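Local structure of tRNA delta(2)-isopentenylpyrophosphate transferase (Bacillus halodurans, 3EXA) at residues K25-E30 and E300-I305; D76-A81 and I109-L114; N209-Q214 and R265-Y270; I117-D122 and A165-K170. The protein probably transfers a dimethylallyl group to adenine 37 of tRNAs that read codons beginning with uridine, forming N6-dimethylallyladenosine and releasing diphosphate. All coordinates share one frame; numbering follows the deposited sequence.

Contact 1 of 4, residues K25-E30 and E300-I305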
loop_
_atom_site.group_PDB
_atom_site.type_symbol
_atom_site.label_atom_id
_atom_site.label_comp_id
_atom_site.label_asym_id
_atom_site.label_seq_id
_atom_site.Cartn_x
_atom_site.Cartn_y
_atom_site.Cartn_z
ATOM N N LYS A 25 23.943 10.751 35.930
ATOM C CA LYS A 25 23.905 11.276 37.287
ATOM C C LYS A 25 24.390 12.718 37.333
ATOM O O LYS A 25 23.700 13.606 37.837
ATOM C CB LYS A 25 24.765 10.414 38.211
ATOM C CG LYS A 25 24.150 9.077 38.565
ATOM C CD LYS A 25 25.139 8.235 39.344
ATOM C CE LYS A 25 24.506 6.945 39.832
ATOM N NZ LYS A 25 23.453 7.206 40.857
ATOM N N ARG A 26 25.579 12.957 36.801
ATOM C CA ARG A 26 26.124 14.306 36.809
ATOM C C ARG A 26 25.613 15.152 35.644
ATOM O O ARG A 26 26.044 16.286 35.460
ATOM C CB ARG A 26 27.651 14.243 36.794
ATOM C CG ARG A 26 28.200 13.364 35.702
ATOM C CD ARG A 26 29.392 12.543 36.186
ATOM N NE ARG A 26 30.657 13.273 36.232
ATOM C CZ ARG A 26 31.839 12.678 36.388
ATOM N NH1 ARG A 26 32.962 13.390 36.418
ATOM N NH2 ARG A 26 31.891 11.357 36.508
ATOM N N LEU A 27 24.680 14.609 34.871
ATOM C CA LEU A 27 24.130 15.332 33.739
ATOM C C LEU A 27 22.613 15.392 33.851
ATOM O O LEU A 27 21.925 15.715 32.884
ATOM C CB LEU A 27 24.535 14.637 32.439
ATOM C CG LEU A 27 25.318 15.448 31.392
ATOM C CD1 LEU A 27 26.496 16.150 32.034
ATOM C CD2 LEU A 27 25.798 14.516 30.295
ATOM N N ASN A 28 22.107 15.077 35.043
ATOM C CA ASN A 28 20.669 15.066 35.340
ATOM C C ASN A 28 19.848 14.516 34.176
ATOM O O ASN A 28 19.015 15.228 33.630
ATOM C CB ASN A 28 20.194 16.495 35.688
ATOM C CG ASN A 28 18.753 16.539 36.204
ATOM O OD1 ASN A 28 18.368 15.768 37.086
ATOM N ND2 ASN A 28 17.960 17.458 35.666
ATOM N N GLY A 29 20.063 13.256 33.805
ATOM C CA GLY A 29 19.319 12.700 32.688
ATOM C C GLY A 29 18.531 11.428 32.957
ATOM O O GLY A 29 18.626 10.855 34.039
ATOM N N GLU A 30 17.731 10.998 31.980
ATOM C CA GLU A 30 16.951 9.772 32.117
ATOM C C GLU A 30 17.370 8.838 30.992
ATOM O O GLU A 30 17.784 9.305 29.934
ATOM C CB GLU A 30 15.458 10.063 32.021
ATOM C CG GLU A 30 15.005 11.182 32.923
ATOM C CD GLU A 30 13.506 11.178 33.131
ATOM O OE1 GLU A 30 12.775 10.726 32.227
ATOM O OE2 GLU A 30 13.053 11.629 34.201
ATOM N N GLU A 300 36.568 11.782 31.347
ATOM C CA GLU A 300 36.943 12.237 30.012
ATOM C C GLU A 300 35.729 12.253 29.101
ATOM O O GLU A 300 35.572 13.152 28.274
ATOM C CB GLU A 300 38.001 11.316 29.398
ATOM C CG GLU A 300 38.377 11.666 27.956
ATOM C CD GLU A 300 39.003 10.498 27.204
ATOM O OE1 GLU A 300 39.517 9.563 27.866
ATOM O OE2 GLU A 300 38.989 10.517 25.947
ATOM N N ILE A 301 34.872 11.246 29.250
ATOM C CA ILE A 301 33.674 11.128 28.428
ATOM C C ILE A 301 32.657 12.205 28.766
ATOM O O ILE A 301 31.985 12.711 27.875
ATOM C CB ILE A 301 32.991 9.755 28.610
ATOM C CG1 ILE A 301 33.873 8.653 28.027
ATOM C CG2 ILE A 301 31.627 9.755 27.917
ATOM C CD1 ILE A 301 33.340 7.270 28.264
ATOM N N HIS A 302 32.533 12.532 30.055
ATOM C CA HIS A 302 31.588 13.546 30.496
ATOM C C HIS A 302 32.005 14.916 29.993
ATOM O O HIS A 302 31.172 15.720 29.565
ATOM C CB HIS A 302 31.503 13.590 32.013
ATOM C CG HIS A 302 30.839 14.829 32.537
ATOM N ND1 HIS A 302 31.508 16.022 32.692
ATOM C CD2 HIS A 302 29.555 15.062 32.905
ATOM C CE1 HIS A 302 30.665 16.943 33.140
ATOM N NE2 HIS A 302 29.479 16.386 33.276
ATOM N N ASN A 303 33.296 15.189 30.070
ATOM C CA ASN A 303 33.788 16.459 29.601
ATOM C C ASN A 303 33.453 16.608 28.123
ATOM O O ASN A 303 32.890 17.624 27.719
ATOM C CB ASN A 303 35.296 16.562 29.819
ATOM C CG ASN A 303 35.857 17.860 29.304
ATOM O OD1 ASN A 303 36.455 17.910 28.229
ATOM N ND2 ASN A 303 35.646 18.934 30.058
ATOM N N PHE A 304 33.766 15.590 27.323
ATOM C CA PHE A 304 33.482 15.654 25.891
ATOM C C PHE A 304 32.000 15.832 25.560
ATOM O O PHE A 304 31.635 16.657 24.720
ATOM C CB PHE A 304 33.994 14.411 25.169
ATOM C CG PHE A 304 33.559 14.346 23.743
ATOM C CD1 PHE A 304 32.359 13.722 23.392
ATOM C CD2 PHE A 304 34.322 14.943 22.747
ATOM C CE1 PHE A 304 31.909 13.699 22.058
ATOM C CE2 PHE A 304 33.891 14.932 21.411
ATOM C CZ PHE A 304 32.674 14.301 21.068
ATOM N N ILE A 305 31.157 15.043 26.216
ATOM C CA ILE A 305 29.720 15.107 26.013
ATOM C C ILE A 305 29.172 16.461 26.441
ATOM O O ILE A 305 28.538 17.161 25.649
ATOM C CB ILE A 305 29.010 13.990 26.806
ATOM C CG1 ILE A 305 29.297 12.639 26.155
ATOM C CG2 ILE A 305 27.523 14.254 26.868
ATOM C CD1 ILE A 305 28.664 11.461 26.878
#
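Leu-27 and Arg-26 both lie against the imidazole of His-302, with no polar bond between them. Leu-27 CD1 comes obliquely to 3.2 Å from His-302 NE2, short enough to be doubtful in detail, and the chain of Arg-26 crosses the same imidazole at a slant, its CG 3.5 Å from His-302 CD2. Arg-26 takes the crowded position for CG (chi1 51°, between the backbone N and the carbonyl carbon) and bends again at its next two torsions, which carries NE over one ring face, 3.8 Å above the plane and offset toward the rim. The guanidinium and imidazole planes lie 27° apart, and the guanidinium in turn has His-302 CB over one of its own faces. Deeper in, Leu-27 CD2 meets Ile-305 CG2 at 3.8 Å, and Leu-23 of the P-loop helix 16-25 touches both His-302 and Ile-305. Branched aliphatic residues suit this inner side, whereas long or flat polar groups suit the outer edge, where helix 294-317 borders the turn leading into strand 29-33. With Arg-26 NE 4.5 Å from His-302 NE2, a positive charge on the imidazole would probably be disfavoured, and the attachment rests on apolar and flat-group contact.

Contact 2 of 4, residues D76-A81 and I109-L114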
loop_
_atom_site.group_PDB
_atom_site.type_symbol
_atom_site.label_atom_id
_atom_site.label_comp_id
_atom_site.label_asym_id
_atom_site.label_seq_id
_atom_site.Cartn_x
_atom_site.Cartn_y
_atom_site.Cartn_z
ATOM N N ASP A 76 7.277 0.591 16.383
ATOM C CA ASP A 76 6.696 0.631 17.716
ATOM C C ASP A 76 7.675 1.373 18.624
ATOM O O ASP A 76 7.281 2.233 19.403
ATOM C CB ASP A 76 6.459 -0.780 18.295
ATOM C CG ASP A 76 5.462 -1.609 17.487
ATOM O OD1 ASP A 76 4.361 -1.105 17.160
ATOM O OD2 ASP A 76 5.780 -2.790 17.197
ATOM N N PHE A 77 8.958 1.040 18.520
ATOM C CA PHE A 77 9.964 1.687 19.356
ATOM C C PHE A 77 10.024 3.197 19.135
ATOM O O PHE A 77 10.021 3.968 20.094
ATOM C CB PHE A 77 11.343 1.081 19.103
ATOM C CG PHE A 77 12.457 1.811 19.799
ATOM C CD1 PHE A 77 13.419 2.494 19.065
ATOM C CD2 PHE A 77 12.522 1.848 21.187
ATOM C CE1 PHE A 77 14.426 3.211 19.704
ATOM C CE2 PHE A 77 13.528 2.566 21.833
ATOM C CZ PHE A 77 14.481 3.248 21.088
ATOM N N GLN A 78 10.076 3.608 17.870
ATOM C CA GLN A 78 10.143 5.017 17.505
ATOM C C GLN A 78 8.946 5.828 18.022
ATOM O O GLN A 78 9.119 6.945 18.511
ATOM C CB GLN A 78 10.256 5.138 15.980
ATOM C CG GLN A 78 10.330 6.566 15.447
ATOM C CD GLN A 78 10.379 6.619 13.923
ATOM O OE1 GLN A 78 11.391 6.284 13.310
ATOM N NE2 GLN A 78 9.272 7.028 13.306
ATOM N N ASP A 79 7.738 5.276 17.915
ATOM C CA ASP A 79 6.547 5.979 18.395
ATOM C C ASP A 79 6.569 6.125 19.925
ATOM O O ASP A 79 5.899 7.000 20.482
ATOM C CB ASP A 79 5.253 5.251 17.980
ATOM C CG ASP A 79 5.067 5.177 16.471
ATOM O OD1 ASP A 79 5.625 6.033 15.747
ATOM O OD2 ASP A 79 4.342 4.265 16.011
ATOM N N LEU A 80 7.325 5.269 20.611
ATOM C CA LEU A 80 7.410 5.358 22.069
ATOM C C LEU A 80 8.597 6.202 22.527
ATOM O O LEU A 80 8.507 6.901 23.532
ATOM C CB LEU A 80 7.511 3.962 22.694
ATOM C CG LEU A 80 6.251 3.090 22.675
ATOM C CD1 LEU A 80 6.612 1.693 23.119
ATOM C CD2 LEU A 80 5.185 3.689 23.584
ATOM N N ALA A 81 9.703 6.152 21.791
ATOM C CA ALA A 81 10.885 6.915 22.171
ATOM C C ALA A 81 10.779 8.404 21.877
ATOM O O ALA A 81 11.079 9.242 22.736
ATOM C CB ALA A 81 12.112 6.353 21.483
ATOM N N ILE A 109 17.043 8.695 15.934
ATOM C CA ILE A 109 17.871 9.860 15.719
ATOM C C ILE A 109 17.660 10.506 14.366
ATOM O O ILE A 109 18.152 11.607 14.127
ATOM C CB ILE A 109 19.363 9.536 15.873
ATOM C CG1 ILE A 109 19.819 8.600 14.756
ATOM C CG2 ILE A 109 19.620 8.911 17.217
ATOM C CD1 ILE A 109 21.327 8.398 14.747
ATOM N N HIS A 110 16.936 9.833 13.478
ATOM C CA HIS A 110 16.687 10.377 12.146
ATOM C C HIS A 110 15.208 10.615 11.887
ATOM O O HIS A 110 14.837 11.190 10.865
ATOM C CB HIS A 110 17.250 9.440 11.072
ATOM C CG HIS A 110 18.745 9.414 11.018
ATOM N ND1 HIS A 110 19.475 8.248 11.127
ATOM C CD2 HIS A 110 19.651 10.407 10.851
ATOM C CE1 HIS A 110 20.762 8.524 11.028
ATOM N NE2 HIS A 110 20.897 9.829 10.859
ATOM N N GLN A 111 14.361 10.175 12.809
ATOM C CA GLN A 111 12.923 10.357 12.646
ATOM C C GLN A 111 12.433 9.827 11.299
ATOM O O GLN A 111 11.664 10.499 10.611
ATOM C CB GLN A 111 12.559 11.841 12.757
ATOM C CG GLN A 111 12.650 12.404 14.148
ATOM C CD GLN A 111 11.802 11.633 15.132
ATOM O OE1 GLN A 111 12.164 10.535 15.565
ATOM N NE2 GLN A 111 10.658 12.198 15.486
ATOM N N PHE A 112 12.873 8.628 10.920
ATOM C CA PHE A 112 12.453 8.034 9.649
ATOM C C PHE A 112 10.934 7.983 9.521
ATOM O O PHE A 112 10.233 7.649 10.476
ATOM C CB PHE A 112 12.999 6.610 9.500
ATOM C CG PHE A 112 14.479 6.542 9.261
ATOM C CD1 PHE A 112 15.095 7.398 8.357
ATOM C CD2 PHE A 112 15.251 5.587 9.911
ATOM C CE1 PHE A 112 16.466 7.307 8.104
ATOM C CE2 PHE A 112 16.622 5.485 9.666
ATOM C CZ PHE A 112 17.227 6.345 8.759
ATOM N N ASN A 113 10.432 8.306 8.331
ATOM C CA ASN A 113 8.993 8.295 8.076
ATOM C C ASN A 113 8.333 7.028 8.611
ATOM O O ASN A 113 7.455 7.093 9.473
ATOM C CB ASN A 113 8.706 8.388 6.576
ATOM C CG ASN A 113 7.216 8.327 6.267
ATOM O OD1 ASN A 113 6.810 7.953 5.163
ATOM N ND2 ASN A 113 6.392 8.701 7.245
ATOM N N LEU A 114 8.762 5.884 8.079
ATOM C CA LEU A 114 8.231 4.572 8.453
ATOM C C LEU A 114 6.761 4.439 8.063
ATOM O O LEU A 114 5.962 3.822 8.775
ATOM C CB LEU A 114 8.402 4.321 9.957
ATOM C CG LEU A 114 9.814 3.993 10.451
ATOM C CD1 LEU A 114 9.779 3.824 11.957
ATOM C CD2 LEU A 114 10.336 2.721 9.784
#
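Gln-78 stretches from helix 74-90 to the chain around Phe-112 and Leu-114, which follows helix 102-110. Its CB sets out toward that segment, and with CG opposite the backbone N (chi1 180°) and the next torsion also extended, the amide is carried straight outward; on the way the side chain brushes Ala-107, whose small methyl suits a place beside a long neighbour. CD comes to 3.5 Å from Leu-114 CD1. OE1 lies closer to that methyl, 3.2 Å from Leu-114 CD1, although Leu-114 is poorly ordered and the value is soft. At the other tip, NE2 donates to Phe-112 O over 3.1 Å, with an N-H...O angle of 148°. The carbonyl receives it nearly head-on (C=O...N angle 163°), and the acceptor is tilted slightly from the glutamine amide plane. The same carbonyl oxygen is 3.4 Å from Gln-78 OE1, two acceptors that cannot bond. Phe-112 turns its ring elsewhere, one face over His-110 CB, and makes a cation-pi contact with Arg-160 of the second subunit. A glutamine thus suits this place: its N-H serves a main-chain carbonyl in a segment without regular structure, and that bond is consistent with the amide sitting this way round.

Contact 3 of 4, residues N209-Q214 and R265-Y270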
loop_
_atom_site.group_PDB
_atom_site.type_symbol
_atom_site.label_atom_id
_atom_site.label_comp_id
_atom_site.label_asym_id
_atom_site.label_seq_id
_atom_site.Cartn_x
_atom_site.Cartn_y
_atom_site.Cartn_z
ATOM N N ASN A 209 31.928 -14.564 26.574
ATOM C CA ASN A 209 31.780 -15.970 26.928
ATOM C C ASN A 209 31.416 -16.100 28.402
ATOM O O ASN A 209 30.562 -16.908 28.783
ATOM C CB ASN A 209 33.066 -16.755 26.675
ATOM C CG ASN A 209 33.486 -16.750 25.224
ATOM O OD1 ASN A 209 32.657 -16.801 24.310
ATOM N ND2 ASN A 209 34.785 -16.706 25.001
ATOM N N ARG A 210 32.071 -15.313 29.238
ATOM C CA ARG A 210 31.779 -15.360 30.659
ATOM C C ARG A 210 30.345 -14.861 30.897
ATOM O O ARG A 210 29.651 -15.332 31.796
ATOM C CB ARG A 210 32.798 -14.514 31.438
ATOM C CG ARG A 210 32.437 -14.270 32.893
ATOM C CD ARG A 210 32.189 -15.569 33.613
ATOM N NE ARG A 210 31.840 -15.342 35.012
ATOM C CZ ARG A 210 31.329 -16.275 35.806
ATOM N NH1 ARG A 210 31.109 -17.495 35.331
ATOM N NH2 ARG A 210 31.042 -15.993 37.069
ATOM N N ARG A 211 29.895 -13.916 30.085
ATOM C CA ARG A 211 28.537 -13.427 30.240
ATOM C C ARG A 211 27.597 -14.610 30.014
ATOM O O ARG A 211 26.615 -14.777 30.738
ATOM C CB ARG A 211 28.241 -12.326 29.224
ATOM C CG ARG A 211 27.500 -11.123 29.789
ATOM C CD ARG A 211 26.113 -10.952 29.175
ATOM N NE ARG A 211 26.081 -11.248 27.741
ATOM C CZ ARG A 211 25.226 -10.699 26.878
ATOM N NH1 ARG A 211 25.264 -11.038 25.594
ATOM N NH2 ARG A 211 24.352 -9.789 27.294
ATOM N N VAL A 212 27.905 -15.440 29.018
ATOM C CA VAL A 212 27.067 -16.604 28.711
ATOM C C VAL A 212 27.021 -17.592 29.871
ATOM O O VAL A 212 25.947 -18.044 30.281
ATOM C CB VAL A 212 27.553 -17.340 27.440
ATOM C CG1 VAL A 212 26.754 -18.630 27.233
ATOM C CG2 VAL A 212 27.383 -16.442 26.246
ATOM N N ASP A 213 28.192 -17.935 30.394
ATOM C CA ASP A 213 28.248 -18.849 31.511
ATOM C C ASP A 213 27.412 -18.237 32.630
ATOM O O ASP A 213 26.616 -18.928 33.269
ATOM C CB ASP A 213 29.686 -19.045 31.990
ATOM C CG ASP A 213 30.621 -19.487 30.884
ATOM O OD1 ASP A 213 30.212 -20.270 30.002
ATOM O OD2 ASP A 213 31.793 -19.051 30.910
ATOM N N GLN A 214 27.585 -16.940 32.871
ATOM C CA GLN A 214 26.809 -16.284 33.926
ATOM C C GLN A 214 25.321 -16.547 33.739
ATOM O O GLN A 214 24.624 -16.859 34.700
ATOM C CB GLN A 214 27.043 -14.780 33.922
ATOM C CG GLN A 214 27.977 -14.276 34.989
ATOM C CD GLN A 214 28.264 -12.799 34.799
ATOM O OE1 GLN A 214 27.338 -11.989 34.679
ATOM N NE2 GLN A 214 29.542 -12.439 34.761
ATOM N N ARG A 265 29.185 -18.406 20.501
ATOM C CA ARG A 265 29.627 -18.047 19.169
ATOM C C ARG A 265 28.692 -17.002 18.576
ATOM O O ARG A 265 29.141 -15.943 18.130
ATOM C CB ARG A 265 29.678 -19.303 18.303
ATOM C CG ARG A 265 30.120 -19.079 16.872
ATOM C CD ARG A 265 30.925 -20.284 16.380
ATOM N NE ARG A 265 30.294 -21.550 16.747
ATOM C CZ ARG A 265 29.088 -21.935 16.336
ATOM N NH1 ARG A 265 28.591 -23.105 16.722
ATOM N NH2 ARG A 265 28.377 -21.152 15.534
ATOM N N ASN A 266 27.391 -17.279 18.579
ATOM C CA ASN A 266 26.449 -16.306 18.037
ATOM C C ASN A 266 26.549 -14.979 18.787
ATOM O O ASN A 266 26.401 -13.922 18.181
ATOM C CB ASN A 266 25.009 -16.818 18.114
ATOM C CG ASN A 266 24.786 -18.064 17.290
ATOM O OD1 ASN A 266 25.468 -18.292 16.294
ATOM N ND2 ASN A 266 23.819 -18.875 17.697
ATOM N N SER A 267 26.796 -15.024 20.095
ATOM C CA SER A 267 26.912 -13.792 20.871
ATOM C C SER A 267 28.124 -12.976 20.429
ATOM O O SER A 267 28.071 -11.743 20.388
ATOM C CB SER A 267 27.025 -14.086 22.372
ATOM O OG SER A 267 25.795 -14.536 22.917
ATOM N N ARG A 268 29.221 -13.659 20.111
ATOM C CA ARG A 268 30.425 -12.972 19.665
ATOM C C ARG A 268 30.215 -12.424 18.257
ATOM O O ARG A 268 30.593 -11.290 17.967
ATOM C CB ARG A 268 31.632 -13.916 19.667
ATOM C CG ARG A 268 32.085 -14.367 21.049
ATOM C CD ARG A 268 33.403 -15.117 20.930
ATOM N NE ARG A 268 33.314 -16.213 19.973
ATOM C CZ ARG A 268 33.034 -17.473 20.296
ATOM N NH1 ARG A 268 32.814 -17.805 21.561
ATOM N NH2 ARG A 268 32.981 -18.407 19.359
ATOM N N ARG A 269 29.603 -13.237 17.397
ATOM C CA ARG A 269 29.323 -12.856 16.010
ATOM C C ARG A 269 28.416 -11.633 15.953
ATOM O O ARG A 269 28.539 -10.790 15.062
ATOM C CB ARG A 269 28.617 -13.999 15.278
ATOM C CG ARG A 269 29.247 -14.416 13.966
ATOM C CD ARG A 269 30.307 -15.478 14.202
ATOM N NE ARG A 269 30.079 -16.671 13.392
ATOM C CZ ARG A 269 29.015 -17.464 13.492
ATOM N NH1 ARG A 269 28.908 -18.526 12.704
ATOM N NH2 ARG A 269 28.060 -17.201 14.375
ATOM N N TYR A 270 27.488 -11.561 16.899
ATOM C CA TYR A 270 26.539 -10.459 16.958
ATOM C C TYR A 270 27.190 -9.172 17.473
ATOM O O TYR A 270 26.776 -8.074 17.102
ATOM C CB TYR A 270 25.351 -10.864 17.832
ATOM C CG TYR A 270 24.292 -9.802 17.991
ATOM C CD1 TYR A 270 24.343 -8.896 19.048
ATOM C CD2 TYR A 270 23.236 -9.706 17.088
ATOM C CE1 TYR A 270 23.364 -7.918 19.204
ATOM C CE2 TYR A 270 22.254 -8.734 17.231
ATOM C CZ TYR A 270 22.324 -7.845 18.289
ATOM O OH TYR A 270 21.361 -6.874 18.425
#
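Helices 201-218 and 256-279 pack as a roughly antiparallel pair, 135° between their directions and 10.0 Å apart at closest approach, with Asn-209 and Arg-268 clasping one edge. Arg-268 NH1 donates to Asn-209 OD1 over 2.9 Å at an N-H...O angle of 143°; a short amide can offer its oxygen at the helix surface, and a long arginine spans the gap to it. The oxygen lies in the guanidinium plane, at its edge, while the amide plane stands 77° from it. A bend at chi3 folds the arginine back along its own helix, where one guanidinium face rests on Arg-265 CA. Between the helices Val-212 CG2 faces Ser-267 OG at 4.2 Å, and this hydroxyl is engaged with Leu-263 O, so a short polar residue can be buried here. Arg-211 lies obliquely past Ser-267 and reaches Thr-12, in the probable nucleotide and substrate loop. Helix 201-218 follows strand 191-198, helix 256-279 precedes strand 284-288, and these strands are neighbours in the parallel sheet.

Contact 4 of 4, residues I117-D122 and A165-K170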
loop_
_atom_site.group_PDB
_atom_site.type_symbol
_atom_site.label_atom_id
_atom_site.label_comp_id
_atom_site.label_asym_id
_atom_site.label_seq_id
_atom_site.Cartn_x
_atom_site.Cartn_y
_atom_site.Cartn_z
ATOM N N ILE A 117 3.302 1.381 2.353
ATOM C CA ILE A 117 3.494 1.494 0.913
ATOM C C ILE A 117 2.243 1.022 0.173
ATOM O O ILE A 117 1.983 -0.177 0.081
ATOM C CB ILE A 117 4.709 0.657 0.428
ATOM C CG1 ILE A 117 6.016 1.232 0.991
ATOM C CG2 ILE A 117 4.762 0.654 -1.092
ATOM C CD1 ILE A 117 6.259 0.949 2.471
ATOM N N ARG A 118 1.468 1.972 -0.346
ATOM C CA ARG A 118 0.246 1.652 -1.083
ATOM C C ARG A 118 0.223 2.333 -2.448
ATOM O O ARG A 118 0.790 3.411 -2.634
ATOM C CB ARG A 118 -0.993 2.071 -0.281
ATOM C CG ARG A 118 -2.314 1.809 -0.999
ATOM C CD ARG A 118 -3.509 2.216 -0.144
ATOM N NE ARG A 118 -3.406 3.605 0.303
ATOM C CZ ARG A 118 -3.492 4.665 -0.497
ATOM N NH1 ARG A 118 -3.380 5.889 0.008
ATOM N NH2 ARG A 118 -3.701 4.508 -1.798
ATOM N N ALA A 119 -0.439 1.686 -3.398
ATOM C CA ALA A 119 -0.554 2.203 -4.755
ATOM C C ALA A 119 -1.644 3.272 -4.848
ATOM O O ALA A 119 -2.787 3.051 -4.449
ATOM C CB ALA A 119 -0.852 1.061 -5.726
ATOM N N ASP A 120 -1.270 4.429 -5.387
ATOM C CA ASP A 120 -2.182 5.554 -5.556
ATOM C C ASP A 120 -3.414 5.120 -6.357
ATOM O O ASP A 120 -3.289 4.654 -7.489
ATOM C CB ASP A 120 -1.448 6.692 -6.277
ATOM C CG ASP A 120 -2.238 7.985 -6.296
ATOM O OD1 ASP A 120 -1.656 9.034 -6.663
ATOM O OD2 ASP A 120 -3.438 7.962 -5.949
ATOM N N GLU A 121 -4.598 5.269 -5.767
ATOM C CA GLU A 121 -5.834 4.893 -6.447
ATOM C C GLU A 121 -6.052 5.722 -7.720
ATOM O O GLU A 121 -6.788 5.313 -8.620
ATOM C CB GLU A 121 -7.049 5.053 -5.511
ATOM C CG GLU A 121 -7.293 6.469 -4.973
ATOM C CD GLU A 121 -6.358 6.844 -3.829
ATOM O OE1 GLU A 121 -6.234 8.056 -3.532
ATOM O OE2 GLU A 121 -5.756 5.930 -3.219
ATOM N N ASP A 122 -5.402 6.879 -7.799
ATOM C CA ASP A 122 -5.549 7.743 -8.962
ATOM C C ASP A 122 -4.836 7.211 -10.199
ATOM O O ASP A 122 -5.384 7.257 -11.303
ATOM C CB ASP A 122 -5.052 9.158 -8.652
ATOM C CG ASP A 122 -5.815 9.807 -7.511
ATOM O OD1 ASP A 122 -7.031 9.550 -7.373
ATOM O OD2 ASP A 122 -5.198 10.583 -6.758
ATOM N N ALA A 165 1.015 -4.712 -13.379
ATOM C CA ALA A 165 2.443 -4.539 -13.637
ATOM C C ALA A 165 2.852 -3.071 -13.632
ATOM O O ALA A 165 3.893 -2.711 -13.085
ATOM C CB ALA A 165 2.810 -5.169 -14.973
ATOM N N LEU A 166 2.036 -2.224 -14.247
ATOM C CA LEU A 166 2.350 -0.806 -14.306
ATOM C C LEU A 166 2.238 -0.137 -12.935
ATOM O O LEU A 166 2.943 0.832 -12.658
ATOM C CB LEU A 166 1.437 -0.099 -15.318
ATOM C CG LEU A 166 1.497 -0.592 -16.781
ATOM C CD1 LEU A 166 0.287 -0.083 -17.562
ATOM C CD2 LEU A 166 2.786 -0.126 -17.432
ATOM N N GLU A 167 1.361 -0.643 -12.069
ATOM C CA GLU A 167 1.216 -0.035 -10.749
ATOM C C GLU A 167 2.411 -0.400 -9.879
ATOM O O GLU A 167 2.925 0.434 -9.136
ATOM C CB GLU A 167 -0.068 -0.500 -10.045
ATOM C CG GLU A 167 -1.384 -0.203 -10.761
ATOM C CD GLU A 167 -2.600 -0.518 -9.891
ATOM O OE1 GLU A 167 -2.932 0.300 -9.011
ATOM O OE2 GLU A 167 -3.217 -1.588 -10.067
ATOM N N ILE A 168 2.838 -1.655 -9.970
ATOM C CA ILE A 168 3.974 -2.125 -9.191
ATOM C C ILE A 168 5.230 -1.338 -9.557
ATOM O O ILE A 168 6.025 -0.981 -8.684
ATOM C CB ILE A 168 4.228 -3.624 -9.420
ATOM C CG1 ILE A 168 3.108 -4.441 -8.753
ATOM C CG2 ILE A 168 5.594 -4.010 -8.875
ATOM C CD1 ILE A 168 3.252 -5.960 -8.893
ATOM N N ILE A 169 5.393 -1.057 -10.848
ATOM C CA ILE A 169 6.549 -0.312 -11.348
ATOM C C ILE A 169 6.532 1.117 -10.820
ATOM O O ILE A 169 7.552 1.629 -10.343
ATOM C CB ILE A 169 6.571 -0.304 -12.904
ATOM C CG1 ILE A 169 6.848 -1.725 -13.414
ATOM C CG2 ILE A 169 7.616 0.688 -13.421
ATOM C CD1 ILE A 169 6.722 -1.913 -14.924
ATOM N N LYS A 170 5.366 1.753 -10.897
ATOM C CA LYS A 170 5.194 3.117 -10.413
ATOM C C LYS A 170 5.539 3.196 -8.924
ATOM O O LYS A 170 5.896 4.257 -8.422
ATOM C CB LYS A 170 3.750 3.583 -10.633
ATOM C CG LYS A 170 3.491 5.038 -10.233
ATOM C CD LYS A 170 2.180 5.188 -9.453
ATOM C CE LYS A 170 2.238 4.474 -8.097
ATOM N NZ LYS A 170 0.906 4.384 -7.423
HETATM O O HOH W 1 -4.120 0.419 -6.273
HETATM O O HOH W 2 -1.519 2.340 -8.810
#
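The backbone runs extended through Ala-119 to Asp-120, the N-cap of helix 121-133, and passes helix 159-171 with the CA atoms of Ala-119 and Glu-167 6.6 Å apart. Asp-120 OD2 accepts from Asp-122 N over 2.9 Å in a nearly straight bond (166°), though the N-H meets it from above the carboxylate plane; a short acid is well suited to capping the bare amides there. Glu-167 OE1 lies 4.0 Å from Ala-119 CB, whose small size allows the close passage. No direct hydrogen bond joins the segments; water links them. One water donates to Glu-167 OE1 over 3.0 Å and weakly to Ala-119 O; a second donates to Asp-120 O at 3.2 Å, accepts weakly from Lys-170 NZ, and sits doubtfully close to the same OE1. Lys-170, bent at chi2 and chi3, brings NZ to 3.0 Å from Asp-120 N, two donors that do not bond. Lys-170 NZ stays 5.4 Å from Asp-120 OD1, so any attraction is probably weak. Leu-166 packs on helices 121-133 and 136-144, and Tyr-123 lies against Lys-170. Backbone hydrogen bonds from Ile-117 and Ala-119 run to the second subunit, and Ala-119 packs on Ile-117 of that subunit.

How the contacts relate
Contact 1 closes the longest span of chain, and the other three fall within it, in the order contact 2, contact 4, contact 3. Contacts 1, 2 and 3 belong to the body built on the parallel sheet of the P-loop-type core, their centres about 24 to 30 Å from one another. Contact 1 joins the turn before strand 29-33 to the C-terminal helix, contact 2 joins helix 74-90 to the chain leaving helix 102-110, and contact 3 lies in the helices between strands 191-198 and 284-288. Contact 4 is remote, its centre about 49 Å from that of contact 1, in an outlying helical lobe whose entry adjoins contact 2 in sequence. Both contact 2 and contact 4 touch the second subunit.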